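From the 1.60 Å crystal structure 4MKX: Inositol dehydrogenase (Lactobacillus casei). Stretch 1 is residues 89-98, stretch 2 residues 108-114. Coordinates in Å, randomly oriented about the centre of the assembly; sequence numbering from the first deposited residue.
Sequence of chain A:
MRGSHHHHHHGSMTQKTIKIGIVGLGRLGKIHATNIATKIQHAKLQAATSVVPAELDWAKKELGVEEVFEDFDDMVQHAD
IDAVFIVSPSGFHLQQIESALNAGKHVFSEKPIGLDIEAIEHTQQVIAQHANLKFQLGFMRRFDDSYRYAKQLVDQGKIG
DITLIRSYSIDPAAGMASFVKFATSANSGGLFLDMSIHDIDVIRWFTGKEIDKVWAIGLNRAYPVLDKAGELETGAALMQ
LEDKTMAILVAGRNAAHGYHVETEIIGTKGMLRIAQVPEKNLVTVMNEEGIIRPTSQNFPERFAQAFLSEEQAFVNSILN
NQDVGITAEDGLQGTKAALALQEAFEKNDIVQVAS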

# COMPACT_ATOMS: atom_id res chain seq x y z
N PRO A 89 -16.13 -23.42 27.85
CA PRO A 89 -16.78 -23.70 26.56
C PRO A 89 -18.21 -23.14 26.52
O PRO A 89 -18.85 -23.00 27.56
CB PRO A 89 -16.81 -25.22 26.51
CG PRO A 89 -15.63 -25.64 27.34
CD PRO A 89 -15.55 -24.64 28.45
N SER A 90 -18.69 -22.83 25.32
CA SER A 90 -19.93 -22.06 25.15
C SER A 90 -21.14 -22.71 25.80
O SER A 90 -22.08 -22.01 26.19
CB SER A 90 -20.21 -21.90 23.66
OG SER A 90 -20.13 -23.16 23.03
N GLY A 91 -21.12 -24.03 25.91
CA GLY A 91 -22.25 -24.75 26.50
C GLY A 91 -22.46 -24.46 27.97
O GLY A 91 -23.53 -24.76 28.50
N PHE A 92 -21.47 -23.86 28.63
CA PHE A 92 -21.53 -23.61 30.08
C PHE A 92 -21.79 -22.15 30.43
O PHE A 92 -22.02 -21.83 31.59
CB PHE A 92 -20.22 -24.04 30.75
CG PHE A 92 -19.92 -25.50 30.61
CD1 PHE A 92 -20.48 -26.42 31.50
CD2 PHE A 92 -19.09 -25.96 29.61
CE1 PHE A 92 -20.21 -27.77 31.37
CE2 PHE A 92 -18.81 -27.31 29.48
CZ PHE A 92 -19.37 -28.22 30.37
N HIS A 93 -21.73 -21.27 29.43
CA HIS A 93 -21.84 -19.84 29.69
C HIS A 93 -23.10 -19.44 30.45
O HIS A 93 -23.02 -18.77 31.47
CB HIS A 93 -21.72 -19.02 28.40
CG HIS A 93 -20.35 -19.04 27.81
ND1 HIS A 93 -20.01 -18.31 26.69
CD2 HIS A 93 -19.24 -19.73 28.17
CE1 HIS A 93 -18.74 -18.53 26.39
NE2 HIS A 93 -18.25 -19.39 27.27
N LEU A 94 -24.27 -19.86 29.98
CA LEU A 94 -25.53 -19.45 30.60
C LEU A 94 -25.64 -19.87 32.06
O LEU A 94 -26.02 -19.05 32.90
CB LEU A 94 -26.73 -19.98 29.81
CG LEU A 94 -26.81 -19.46 28.38
CD1 LEU A 94 -28.00 -20.07 27.67
CD2 LEU A 94 -26.94 -17.96 28.38
N GLN A 95 -25.31 -21.11 32.38
CA GLN A 95 -25.47 -21.59 33.75
C GLN A 95 -24.47 -20.92 34.69
O GLN A 95 -24.79 -20.64 35.85
CB GLN A 95 -25.39 -23.12 33.84
CG GLN A 95 -24.01 -23.73 33.56
CD GLN A 95 -23.94 -25.19 33.96
OE1 GLN A 95 -24.95 -25.88 34.06
NE2 GLN A 95 -22.72 -25.68 34.20
N GLN A 96 -23.28 -20.62 34.17
CA GLN A 96 -22.26 -19.95 34.97
C GLN A 96 -22.57 -18.46 35.16
O GLN A 96 -22.35 -17.90 36.25
CB GLN A 96 -20.86 -20.20 34.41
CG GLN A 96 -20.43 -21.67 34.53
CD GLN A 96 -19.14 -21.99 33.81
OE1 GLN A 96 -18.64 -21.18 33.02
NE2 GLN A 96 -18.60 -23.17 34.05
N ILE A 97 -23.08 -17.82 34.11
CA ILE A 97 -23.58 -16.45 34.22
C ILE A 97 -24.66 -16.33 35.32
O ILE A 97 -24.59 -15.46 36.18
CB ILE A 97 -24.15 -15.95 32.88
CG1 ILE A 97 -23.03 -15.67 31.88
CG2 ILE A 97 -24.94 -14.67 33.07
CD1 ILE A 97 -23.56 -15.50 30.46
N GLU A 98 -25.67 -17.21 35.27
CA GLU A 98 -26.75 -17.17 36.26
C GLU A 98 -26.25 -17.38 37.68
O GLU A 98 -26.63 -16.65 38.60
CB GLU A 98 -27.83 -18.21 35.91
CG GLU A 98 -28.65 -17.83 34.68
CD GLU A 98 -29.72 -18.84 34.35
OE1 GLU A 98 -30.04 -19.68 35.22
OE2 GLU A 98 -30.24 -18.80 33.23
N PHE A 108 -18.17 -10.85 33.41
CA PHE A 108 -17.71 -10.76 32.03
C PHE A 108 -17.84 -12.15 31.43
O PHE A 108 -17.31 -13.13 31.99
CB PHE A 108 -16.25 -10.32 31.99
CG PHE A 108 -15.65 -10.28 30.59
CD1 PHE A 108 -15.15 -11.44 30.00
CD2 PHE A 108 -15.57 -9.09 29.89
CE1 PHE A 108 -14.61 -11.42 28.71
CE2 PHE A 108 -15.02 -9.06 28.61
CZ PHE A 108 -14.53 -10.23 28.03
N SER A 109 -18.49 -12.27 30.28
CA SER A 109 -18.57 -13.57 29.63
C SER A 109 -18.01 -13.48 28.23
O SER A 109 -18.32 -12.54 27.51
CB SER A 109 -20.02 -14.04 29.57
OG SER A 109 -20.13 -15.26 28.88
N GLU A 110 -17.21 -14.46 27.83
CA GLU A 110 -16.86 -14.57 26.42
C GLU A 110 -18.08 -14.88 25.57
O GLU A 110 -19.11 -15.36 26.06
CB GLU A 110 -15.80 -15.64 26.18
CG GLU A 110 -14.38 -15.11 26.27
CD GLU A 110 -14.11 -14.04 25.23
OE1 GLU A 110 -14.78 -14.02 24.17
OE2 GLU A 110 -13.21 -13.20 25.45
N LYS A 111 -17.97 -14.57 24.28
CA LYS A 111 -18.99 -14.99 23.32
C LYS A 111 -18.93 -16.49 23.11
O LYS A 111 -17.92 -17.13 23.38
CB LYS A 111 -18.78 -14.24 21.99
CG LYS A 111 -17.45 -14.57 21.27
CD LYS A 111 -17.61 -15.75 20.29
CE LYS A 111 -16.26 -16.24 19.78
NZ LYS A 111 -16.39 -17.48 18.96
N PRO A 112 -20.04 -17.08 22.62
CA PRO A 112 -21.37 -16.49 22.49
C PRO A 112 -22.00 -16.52 23.86
O PRO A 112 -21.47 -17.18 24.75
CB PRO A 112 -22.11 -17.49 21.59
CG PRO A 112 -21.48 -18.79 21.88
CD PRO A 112 -20.02 -18.50 22.21
N ILE A 113 -23.11 -15.82 24.05
CA ILE A 113 -23.75 -15.85 25.37
C ILE A 113 -24.25 -17.25 25.69
O ILE A 113 -24.19 -17.70 26.84
CB ILE A 113 -24.88 -14.79 25.47
CG1 ILE A 113 -25.34 -14.63 26.92
CG2 ILE A 113 -26.06 -15.10 24.53
CD1 ILE A 113 -26.19 -13.40 27.14
N GLY A 114 -24.71 -17.95 24.66
CA GLY A 114 -25.26 -19.29 24.82
C GLY A 114 -25.64 -19.80 23.45
O GLY A 114 -25.43 -19.11 22.44

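A helical segment packs against the loop that follows a strand, in a small contact (371 Å² buried, both sides summed) centred on one buried histidine, which makes the single hydrogen bond between the stretches, and flanked by aliphatic side chains. Helix covers His 93 to Glu 98 and continues, with Ile 97 N bonded to His 93 O at 2.8 Å; the second stretch leaves its strand and turns through a cis peptide bond before Pro 112. The closest CA atoms across the stretches are those of Leu 94 and Gly 114, 5.8 Å apart.

The CA-to-CB bond of His 93 points toward the second stretch and places the ring among backbone carbonyls. His 93 ND1 donates to Pro 112 O at 2.7 Å, with an N-H...O angle of 153°, and this oxygen sits at the ring edge, near the ring plane. His 93 ND1 also lies 3.1 Å from Glu 110 O, but the angle is too poor for a hydrogen bond; Glu 110 O accepts a hydrogen bond from Ser 109 OG at 3.0 Å. Lys 111 O approaches the ring edge as well, 3.4 Å from His 93 CE1.

One turn along the helix, Ile 97 also faces the second stretch: its CD1 lies 4.1 Å from Ile 113 CG1 and 3.8 Å from Ser 109 OG. Leu 94 sets out sideways, but its end comes nearer, bringing CD2 to 4.0 Å from Ile 113 CG1. Leu 94 CG lies 3.9 Å from Gly 114 CA, where the lack of a side chain matters: an ideal CB would fall 2.6 Å from Leu 94 CD1, a clash. Ile 113 O is buried by the contact without a polar partner, 3.2 Å from both His 93 CB and Leu 94 CD2. Earlier in the first stretch, Ser 90 CB rests 3.7 Å from Pro 112 CD.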